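Local coordinates for putative thiol-disulfide isomerase or thioredoxin (Salmonella enterica subsp. enterica serovar Typhimurium, PDB 3L9V), which probably catalyses disulfide bond formation and exchange in other proteins, as a thioredoxin-fold paralogue of the oxidoreductase DsbA, at residues A[36-41]-A[169-174]; A[3-8]-A[153-158]; A[43-48]-A[177-182]. All blocks are in the same frame, centred on the assembly; numbering follows the deposited sequence.

How the contacts relate
The chain starts with strand 5-7, and contact 2 brings it to strand 155-157, closing a long loop that puts the N-terminal end at one edge of the mixed sheet. Contacts 1 and 3 then join nearly adjoining segments, 36-41 and 43-48, to successive parts of helix 167-182. All three closures cross one another and none nests within another. Contacts 1 and 3 follow the same helix, with centres about 12 Å apart, while contact 2 meets both through packing: Tyr174 and Leu181 lie on Ile157, and Ala3 touches Val177. Together they tie the C-terminal helix, the N-terminal edge strand and the first crossover into the thioredoxin fold.

Contact 1. Residues A[36-41]-A[169-174]; sequences MGVDQA and NFRSRY
Arg171 reaches across to Met36, a selenomethionine here, and shows how one long side chain can make a hydrogen bond at its tip and apolar contacts along its stem. Its CG stands anti to the backbone N, and the chain bends at chi3 (71°), which swings NE round after an extended start. NH1 then gives a nearly straight hydrogen bond (174°) to Met36 O at 3.0 Å. The carbonyl lies at the edge of the guanidinium, close to its plane, whereas NH1 stands above the carbonyl plane, 49° out of it. Lower down, the aliphatic part lies against the turn: Arg171 CD is 3.3 Å from Gly37 O, and CG is 3.7 Å from Ala41 CB. Gly37, with positive phi, is the first residue to leave helical geometry after helix 27-35 and occupies the N-cap position of helix 38-43.

Val38 and Tyr174 cross at about a right angle, Val38 CG1 meeting Tyr174 CD2 obliquely at 3.7 Å. Phe32 adds an edge-to-face partner to the tyrosine ring, whose hydroxyl is hydrogen-bonded to Asn159. The interrupted helix, which begins at a CxxC motif of thioredoxin type, probably the redox site, thus packs on the C-terminal helix, as in DsbA-like thioredoxin folds.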
loop_
_atom_site.group_PDB
_atom_site.type_symbol
_atom_site.label_atom_id
_atom_site.label_comp_id
_atom_site.label_asym_id
_atom_site.label_seq_id
_atom_site.Cartn_x
_atom_site.Cartn_y
_atom_site.Cartn_z
HETATM N N MSE A 36 -12.699 6.248 -1.004
HETATM C CA MSE A 36 -12.708 7.585 -0.419
HETATM C C MSE A 36 -11.732 8.555 -1.041
HETATM O O MSE A 36 -11.710 9.719 -0.669
HETATM C CB MSE A 36 -12.462 7.500 1.077
HETATM C CG MSE A 36 -13.578 6.807 1.811
HETATM SE SE MSE A 36 -13.220 6.814 3.711
HETATM C CE MSE A 36 -14.911 5.986 4.255
ATOM N N GLY A 37 -10.910 8.070 -1.963
ATOM C CA GLY A 37 -9.958 8.917 -2.664
ATOM C C GLY A 37 -8.900 9.565 -1.781
ATOM O O GLY A 37 -8.403 10.635 -2.119
ATOM N N VAL A 38 -8.581 8.939 -0.651
ATOM C CA VAL A 38 -7.545 9.454 0.244
ATOM C C VAL A 38 -6.152 9.280 -0.389
ATOM O O VAL A 38 -5.368 10.216 -0.414
ATOM C CB VAL A 38 -7.628 8.789 1.631
ATOM C CG1 VAL A 38 -6.429 9.150 2.491
ATOM C CG2 VAL A 38 -8.938 9.189 2.344
ATOM N N ASP A 39 -5.845 8.090 -0.908
ATOM C CA ASP A 39 -4.582 7.896 -1.629
ATOM C C ASP A 39 -4.417 8.961 -2.729
ATOM O O ASP A 39 -3.359 9.591 -2.877
ATOM C CB ASP A 39 -4.480 6.481 -2.223
ATOM C CG ASP A 39 -4.093 5.426 -1.191
ATOM O OD1 ASP A 39 -3.950 5.766 0.006
ATOM O OD2 ASP A 39 -3.912 4.248 -1.578
ATOM N N GLN A 40 -5.473 9.187 -3.493
ATOM C CA GLN A 40 -5.404 10.146 -4.594
ATOM C C GLN A 40 -5.210 11.577 -4.085
ATOM O O GLN A 40 -4.410 12.325 -4.632
ATOM C CB GLN A 40 -6.660 10.031 -5.457
ATOM C CG GLN A 40 -6.848 11.111 -6.481
ATOM C CD GLN A 40 -8.263 11.087 -7.072
ATOM O OE1 GLN A 40 -8.893 10.028 -7.167
ATOM N NE2 GLN A 40 -8.764 12.258 -7.463
ATOM N N ALA A 41 -5.935 11.950 -3.034
ATOM C CA ALA A 41 -5.769 13.278 -2.438
ATOM C C ALA A 41 -4.333 13.484 -1.927
ATOM O O ALA A 41 -3.795 14.576 -1.989
ATOM C CB ALA A 41 -6.795 13.502 -1.314
ATOM N N ASN A 169 -14.835 15.773 4.011
ATOM C CA ASN A 169 -14.059 16.452 5.055
ATOM C C ASN A 169 -12.970 15.556 5.623
ATOM O O ASN A 169 -11.861 16.019 5.897
ATOM C CB ASN A 169 -14.962 16.950 6.189
ATOM C CG ASN A 169 -15.861 18.078 5.749
ATOM O OD1 ASN A 169 -15.688 18.621 4.669
ATOM N ND2 ASN A 169 -16.829 18.431 6.580
ATOM N N PHE A 170 -13.285 14.272 5.809
ATOM C CA PHE A 170 -12.270 13.344 6.305
ATOM C C PHE A 170 -11.072 13.321 5.362
ATOM O O PHE A 170 -9.941 13.451 5.792
ATOM C CB PHE A 170 -12.793 11.911 6.495
ATOM C CG PHE A 170 -11.791 10.995 7.166
ATOM C CD1 PHE A 170 -10.794 10.366 6.425
ATOM C CD2 PHE A 170 -11.828 10.792 8.531
ATOM C CE1 PHE A 170 -9.858 9.554 7.038
ATOM C CE2 PHE A 170 -10.891 9.979 9.147
ATOM C CZ PHE A 170 -9.904 9.362 8.398
ATOM N N ARG A 171 -11.337 13.131 4.078
ATOM C CA ARG A 171 -10.288 13.089 3.063
ATOM C C ARG A 171 -9.449 14.376 3.030
ATOM O O ARG A 171 -8.221 14.339 2.993
ATOM C CB ARG A 171 -10.924 12.853 1.692
ATOM C CG ARG A 171 -9.985 13.055 0.511
ATOM C CD ARG A 171 -10.683 12.685 -0.817
ATOM N NE ARG A 171 -11.707 13.650 -1.213
ATOM C CZ ARG A 171 -12.966 13.353 -1.534
ATOM N NH1 ARG A 171 -13.405 12.106 -1.521
ATOM N NH2 ARG A 171 -13.791 14.323 -1.880
ATOM N N SER A 172 -10.127 15.516 3.046
ATOM C CA SER A 172 -9.442 16.803 3.002
ATOM C C SER A 172 -8.561 17.026 4.230
ATOM O O SER A 172 -7.445 17.545 4.119
ATOM C CB SER A 172 -10.444 17.954 2.892
ATOM O OG SER A 172 -11.196 17.853 1.700
ATOM N N ARG A 173 -9.062 16.644 5.397
ATOM C CA ARG A 173 -8.293 16.865 6.615
ATOM C C ARG A 173 -7.087 15.949 6.694
ATOM O O ARG A 173 -6.016 16.374 7.104
ATOM C CB ARG A 173 -9.176 16.758 7.857
ATOM C CG ARG A 173 -10.188 17.884 7.911
ATOM C CD ARG A 173 -11.328 17.592 8.878
ATOM N NE ARG A 173 -12.378 18.577 8.673
ATOM C CZ ARG A 173 -13.551 18.573 9.289
ATOM N NH1 ARG A 173 -13.846 17.619 10.156
ATOM N NH2 ARG A 173 -14.430 19.524 9.022
ATOM N N TYR A 174 -7.253 14.697 6.274
ATOM C CA TYR A 174 -6.148 13.743 6.260
ATOM C C TYR A 174 -5.047 14.226 5.306
ATOM O O TYR A 174 -3.872 14.273 5.672
ATOM C CB TYR A 174 -6.645 12.353 5.842
ATOM C CG TYR A 174 -5.737 11.203 6.225
ATOM C CD1 TYR A 174 -5.909 10.526 7.424
ATOM C CD2 TYR A 174 -4.717 10.790 5.380
ATOM C CE1 TYR A 174 -5.082 9.468 7.773
ATOM C CE2 TYR A 174 -3.887 9.733 5.720
ATOM C CZ TYR A 174 -4.069 9.082 6.904
ATOM O OH TYR A 174 -3.252 8.033 7.217
#

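Contact 2. Residues A[3-8]-A[153-158]; sequences AEWESI and GRYHIN
Glu6 and His156 form the hydrogen-bonded pair at the centre of an antiparallel two-strand edge, in which strand 5-7 runs beside strand 155-157 at the margin of the mixed sheet. Their backbones bond in both directions: His156 N to Glu6 O at 2.8 Å, and Glu6 N to His156 O at 3.0 Å. Asn158 N to Glu4 O and Ile8 N to Arg154 O carry the pattern beyond this pair, while Trp5 with Ile157 and Ser7 with Tyr155 are the non-hydrogen-bonded pairs.

The two faces of this edge differ in chemistry. On one, the side chains of Glu6 and His156 lie side by side, pointing the same way, and ND1 of the imidazole donates to Glu6 OE1 at 3.1 Å (170°). Glu6 CG, set between its backbone N and carbonyl carbon, comes near His156 CB. OE1 sits near the ring plane, yet ND1 approaches from above the carboxylate plane, 37° out of it. Arg144 makes a salt bridge with the same OE1, so the oxygen is held twice, and Tyr150 stacks on the imidazole. Ile8 extends this side, its CG2 lying 3.7 Å from His156 CB as the two side chains cross at about a right angle.

On the other face Trp5 and Tyr155 make a T-shaped pair: the edge of Tyr155 is toward the face of the six-membered ring of Trp5, planes at 73°. The closest atoms, Tyr155 CD1 and Trp5 CZ3, are 3.4 Å apart. Tyr155 and Ile157 also pack on Leu181 of the C-terminal helix. A classic beta bulge, formed by Arg154 and Tyr155 opposite Val151, lies at the start of strand 155-157, where the final hairpin of the thioredoxin fold receives an extra antiparallel edge strand.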
loop_
_atom_site.group_PDB
_atom_site.type_symbol
_atom_site.label_atom_id
_atom_site.label_comp_id
_atom_site.label_asym_id
_atom_site.label_seq_id
_atom_site.Cartn_x
_atom_site.Cartn_y
_atom_site.Cartn_z
ATOM N N ALA A 3 -5.788 16.757 13.448
ATOM C CA ALA A 3 -4.558 16.847 12.682
ATOM C C ALA A 3 -3.356 16.229 13.388
ATOM O O ALA A 3 -2.475 16.973 13.832
ATOM C CB ALA A 3 -4.273 18.297 12.347
ATOM N N GLU A 4 -3.277 14.895 13.464
ATOM C CA GLU A 4 -2.246 14.271 14.317
ATOM C C GLU A 4 -1.345 13.178 13.710
ATOM O O GLU A 4 -1.715 12.463 12.786
ATOM C CB GLU A 4 -2.868 13.812 15.632
ATOM C CG GLU A 4 -2.005 13.065 16.618
ATOM C CD GLU A 4 -2.221 13.614 18.028
ATOM O OE1 GLU A 4 -2.536 14.820 18.142
ATOM O OE2 GLU A 4 -2.093 12.853 19.014
ATOM N N TRP A 5 -0.152 13.074 14.288
ATOM C CA TRP A 5 0.979 12.359 13.714
ATOM C C TRP A 5 2.024 12.250 14.823
ATOM O O TRP A 5 1.992 13.012 15.795
ATOM C CB TRP A 5 1.555 13.129 12.502
ATOM C CG TRP A 5 1.969 14.586 12.814
ATOM C CD1 TRP A 5 1.214 15.724 12.650
ATOM C CD2 TRP A 5 3.220 15.020 13.364
ATOM N NE1 TRP A 5 1.925 16.830 13.063
ATOM C CE2 TRP A 5 3.160 16.421 13.501
ATOM C CE3 TRP A 5 4.384 14.352 13.762
ATOM C CZ2 TRP A 5 4.214 17.167 14.020
ATOM C CZ3 TRP A 5 5.444 15.099 14.264
ATOM C CH2 TRP A 5 5.347 16.494 14.390
ATOM N N GLU A 6 2.940 11.299 14.685
ATOM C CA GLU A 6 3.993 11.099 15.667
ATOM C C GLU A 6 5.282 10.859 14.901
ATOM O O GLU A 6 5.264 10.237 13.836
ATOM C CB GLU A 6 3.679 9.890 16.562
ATOM C CG GLU A 6 3.382 8.616 15.765
ATOM C CD GLU A 6 2.984 7.427 16.634
ATOM O OE1 GLU A 6 3.056 6.284 16.134
ATOM O OE2 GLU A 6 2.601 7.627 17.809
ATOM N N SER A 7 6.388 11.391 15.420
ATOM C CA SER A 7 7.703 11.127 14.862
ATOM C C SER A 7 8.014 9.672 15.094
ATOM O O SER A 7 7.790 9.172 16.185
ATOM C CB SER A 7 8.767 11.941 15.599
ATOM O OG SER A 7 8.601 13.325 15.385
ATOM N N ILE A 8 8.553 8.989 14.093
ATOM C CA ILE A 8 9.056 7.655 14.352
ATOM C C ILE A 8 10.537 7.696 14.727
ATOM O O ILE A 8 11.292 8.570 14.288
ATOM C CB ILE A 8 8.824 6.673 13.171
ATOM C CG1 ILE A 8 9.635 7.106 11.945
ATOM C CG2 ILE A 8 7.324 6.544 12.884
ATOM C CD1 ILE A 8 9.702 6.070 10.859
ATOM N N GLY A 153 9.857 9.580 5.781
ATOM C CA GLY A 153 10.571 8.652 6.623
ATOM C C GLY A 153 10.633 9.045 8.084
ATOM O O GLY A 153 11.387 8.423 8.847
ATOM N N ARG A 154 9.863 10.055 8.494
ATOM C CA ARG A 154 9.906 10.450 9.908
ATOM C C ARG A 154 8.574 10.599 10.643
ATOM O O ARG A 154 8.546 10.514 11.863
ATOM C CB ARG A 154 10.773 11.696 10.134
ATOM C CG ARG A 154 10.976 12.580 8.918
ATOM C CD ARG A 154 11.741 13.840 9.309
ATOM N NE ARG A 154 11.928 14.771 8.201
ATOM C CZ ARG A 154 12.283 16.044 8.363
ATOM N NH1 ARG A 154 12.474 16.518 9.582
ATOM N NH2 ARG A 154 12.442 16.844 7.316
ATOM N N TYR A 155 7.482 10.824 9.925
ATOM C CA TYR A 155 6.197 11.079 10.587
ATOM C C TYR A 155 5.204 9.981 10.251
ATOM O O TYR A 155 4.996 9.675 9.073
ATOM C CB TYR A 155 5.617 12.434 10.165
ATOM C CG TYR A 155 6.595 13.588 10.230
ATOM C CD1 TYR A 155 7.093 14.044 11.451
ATOM C CD2 TYR A 155 7.005 14.236 9.073
ATOM C CE1 TYR A 155 7.989 15.114 11.510
ATOM C CE2 TYR A 155 7.899 15.299 9.119
ATOM C CZ TYR A 155 8.387 15.727 10.342
ATOM O OH TYR A 155 9.270 16.771 10.387
ATOM N N HIS A 156 4.633 9.372 11.286
ATOM C CA HIS A 156 3.558 8.389 11.145
ATOM C C HIS A 156 2.215 9.083 11.366
ATOM O O HIS A 156 1.978 9.659 12.418
ATOM C CB HIS A 156 3.731 7.243 12.146
ATOM C CG HIS A 156 2.610 6.244 12.124
ATOM N ND1 HIS A 156 2.027 5.755 13.280
ATOM C CD2 HIS A 156 1.963 5.644 11.102
ATOM C CE1 HIS A 156 1.081 4.892 12.965
ATOM N NE2 HIS A 156 1.011 4.812 11.644
ATOM N N ILE A 157 1.352 9.062 10.364
ATOM C CA ILE A 157 0.060 9.713 10.502
ATOM C C ILE A 157 -0.790 8.909 11.493
ATOM O O ILE A 157 -0.794 7.689 11.453
ATOM C CB ILE A 157 -0.648 9.891 9.141
ATOM C CG1 ILE A 157 0.247 10.687 8.164
ATOM C CG2 ILE A 157 -2.039 10.542 9.336
ATOM C CD1 ILE A 157 0.472 12.201 8.548
ATOM N N ASN A 158 -1.485 9.595 12.401
ATOM C CA ASN A 158 -2.374 8.902 13.330
ATOM C C ASN A 158 -3.796 8.790 12.753
ATOM O O ASN A 158 -4.574 9.728 12.861
ATOM C CB ASN A 158 -2.406 9.627 14.692
ATOM C CG ASN A 158 -3.260 8.894 15.723
ATOM O OD1 ASN A 158 -3.942 7.936 15.393
ATOM N ND2 ASN A 158 -3.219 9.346 16.972
#

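Contact 3. Residues A[43-48]-A[177-182]; sequences RHVLPQ and VVRKLL
Pro47 supplies the puckered ring that touches across this contact, and it meets Leu182 through CD, which lies 4.0 Å from Leu182 CD1 and fits against the other methyl, CD2, as well. The pyrrolidine and the leucine cross obliquely. The flat group of Arg179, its guanidinium, leads away from the loop, and the residue is met through the aliphatic base of the side chain instead.

Val45 packs against that base: Val45 CG2 is 3.8 Å from Arg179 CB, and Val45 CB and CG1 close on Arg179 CG, the valine and arginine crossing at about a right angle. Arg179 CG stands anti to the backbone N (chi1 -176°), which puts it beside its own carbonyl carbon and close to those two valine atoms. Segment 43-48 runs from the end of helix 38-43 into the loop before strand 52-56, within the beta-alpha-beta crossover that opens the thioredoxin fold, and a type I turn from Arg43, the last residue of the helix, to Leu46 leads out of it.

Leu182 is the shared apolar partner of this loop. Besides the proline, its CD1 approaches Val45 CG2 at 4.4 Å. Leu46 begins with its CB directed away from the helix, but its branched end returns, bringing Leu46 CD2 to 4.3 Å from Leu182 CD1. On the sheet, Val18 of strand 18-22 touches Leu46, Val178 and Leu182, and Val151 touches Val178 and Leu182, which places loop and helix against the same face.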
loop_
_atom_site.group_PDB
_atom_site.type_symbol
_atom_site.label_atom_id
_atom_site.label_comp_id
_atom_site.label_asym_id
_atom_site.label_seq_id
_atom_site.Cartn_x
_atom_site.Cartn_y
_atom_site.Cartn_z
ATOM N N ARG A 43 -1.621 11.886 -3.264
ATOM C CA ARG A 43 -0.768 12.028 -4.434
ATOM C C ARG A 43 -0.877 13.456 -4.960
ATOM O O ARG A 43 0.085 14.039 -5.442
ATOM C CB ARG A 43 -1.149 11.003 -5.514
ATOM C CG ARG A 43 -0.608 9.601 -5.207
ATOM C CD ARG A 43 -1.050 8.558 -6.250
ATOM N NE ARG A 43 -0.497 7.259 -5.888
ATOM C CZ ARG A 43 -1.205 6.227 -5.440
ATOM N NH1 ARG A 43 -2.523 6.323 -5.334
ATOM N NH2 ARG A 43 -0.587 5.094 -5.113
ATOM N N HIS A 44 -2.061 14.029 -4.812
ATOM C CA HIS A 44 -2.306 15.376 -5.276
ATOM C C HIS A 44 -1.499 16.450 -4.533
ATOM O O HIS A 44 -1.341 17.551 -5.038
ATOM C CB HIS A 44 -3.805 15.696 -5.229
ATOM C CG HIS A 44 -4.137 17.072 -5.711
ATOM N ND1 HIS A 44 -4.555 18.077 -4.865
ATOM C CD2 HIS A 44 -4.095 17.614 -6.950
ATOM C CE1 HIS A 44 -4.768 19.177 -5.567
ATOM N NE2 HIS A 44 -4.494 18.925 -6.831
ATOM N N VAL A 45 -0.979 16.154 -3.350
ATOM C CA VAL A 45 -0.192 17.179 -2.669
ATOM C C VAL A 45 1.289 16.842 -2.668
ATOM O O VAL A 45 2.076 17.516 -2.022
ATOM C CB VAL A 45 -0.705 17.481 -1.237
ATOM C CG1 VAL A 45 -2.164 17.929 -1.289
ATOM C CG2 VAL A 45 -0.545 16.264 -0.322
ATOM N N LEU A 46 1.673 15.812 -3.415
ATOM C CA LEU A 46 3.083 15.467 -3.510
ATOM C C LEU A 46 3.848 16.599 -4.165
ATOM O O LEU A 46 3.474 17.046 -5.235
ATOM C CB LEU A 46 3.263 14.208 -4.341
ATOM C CG LEU A 46 2.963 12.870 -3.660
ATOM C CD1 LEU A 46 3.085 11.737 -4.694
ATOM C CD2 LEU A 46 3.893 12.646 -2.480
ATOM N N PRO A 47 4.918 17.084 -3.519
ATOM C CA PRO A 47 5.761 18.084 -4.182
ATOM C C PRO A 47 6.331 17.528 -5.480
ATOM O O PRO A 47 6.333 16.311 -5.672
ATOM C CB PRO A 47 6.883 18.309 -3.170
ATOM C CG PRO A 47 6.249 18.023 -1.861
ATOM C CD PRO A 47 5.349 16.844 -2.135
ATOM N N GLN A 48 6.793 18.406 -6.364
ATOM C CA GLN A 48 7.407 17.951 -7.603
ATOM C C GLN A 48 8.621 17.079 -7.300
ATOM O O GLN A 48 9.444 17.408 -6.435
ATOM C CB GLN A 48 7.788 19.129 -8.504
ATOM C CG GLN A 48 8.424 18.708 -9.825
ATOM C CD GLN A 48 8.553 19.854 -10.809
ATOM O OE1 GLN A 48 8.003 20.938 -10.600
ATOM N NE2 GLN A 48 9.277 19.618 -11.895
ATOM N N VAL A 177 -3.016 17.361 6.531
ATOM C CA VAL A 177 -1.932 17.030 7.432
ATOM C C VAL A 177 -0.722 16.445 6.693
ATOM O O VAL A 177 0.415 16.804 6.976
ATOM C CB VAL A 177 -2.403 16.112 8.582
ATOM C CG1 VAL A 177 -1.216 15.522 9.325
ATOM C CG2 VAL A 177 -3.288 16.908 9.529
ATOM N N VAL A 178 -0.962 15.561 5.736
ATOM C CA VAL A 178 0.148 15.044 4.941
ATOM C C VAL A 178 0.840 16.133 4.152
ATOM O O VAL A 178 2.070 16.190 4.103
ATOM C CB VAL A 178 -0.297 13.930 4.005
ATOM C CG1 VAL A 178 0.841 13.586 3.014
ATOM C CG2 VAL A 178 -0.681 12.736 4.838
ATOM N N ARG A 179 0.039 16.992 3.525
ATOM C CA ARG A 179 0.541 18.170 2.837
ATOM C C ARG A 179 1.455 19.008 3.761
ATOM O O ARG A 179 2.605 19.297 3.423
ATOM C CB ARG A 179 -0.632 19.016 2.328
ATOM C CG ARG A 179 -0.232 20.266 1.485
ATOM C CD ARG A 179 -1.362 21.322 1.478
ATOM N NE ARG A 179 -1.489 21.917 2.801
ATOM C CZ ARG A 179 -2.633 22.251 3.395
ATOM N NH1 ARG A 179 -3.799 22.062 2.788
ATOM N NH2 ARG A 179 -2.601 22.787 4.610
ATOM N N LYS A 180 0.943 19.386 4.926
ATOM C CA LYS A 180 1.739 20.137 5.903
ATOM C C LYS A 180 3.106 19.505 6.181
ATOM O O LYS A 180 4.132 20.171 6.190
ATOM C CB LYS A 180 0.960 20.286 7.206
ATOM C CG LYS A 180 1.809 20.815 8.367
ATOM C CD LYS A 180 0.944 21.123 9.588
ATOM C CE LYS A 180 0.355 19.843 10.189
ATOM N NZ LYS A 180 -0.642 20.150 11.261
ATOM N N LEU A 181 3.103 18.197 6.402
ATOM C CA LEU A 181 4.305 17.465 6.754
ATOM C C LEU A 181 5.269 17.305 5.585
ATOM O O LEU A 181 6.457 17.034 5.779
ATOM C CB LEU A 181 3.932 16.096 7.310
ATOM C CG LEU A 181 3.243 16.106 8.675
ATOM C CD1 LEU A 181 2.831 14.686 9.055
ATOM C CD2 LEU A 181 4.141 16.718 9.757
ATOM N N LEU A 182 4.751 17.463 4.373
ATOM C CA LEU A 182 5.597 17.446 3.199
ATOM C C LEU A 182 6.209 18.816 2.918
ATOM O O LEU A 182 7.033 18.944 2.030
ATOM C CB LEU A 182 4.785 17.019 1.986
ATOM C CG LEU A 182 4.608 15.496 1.919
ATOM C CD1 LEU A 182 3.491 15.124 0.970
ATOM C CD2 LEU A 182 5.907 14.911 1.474
#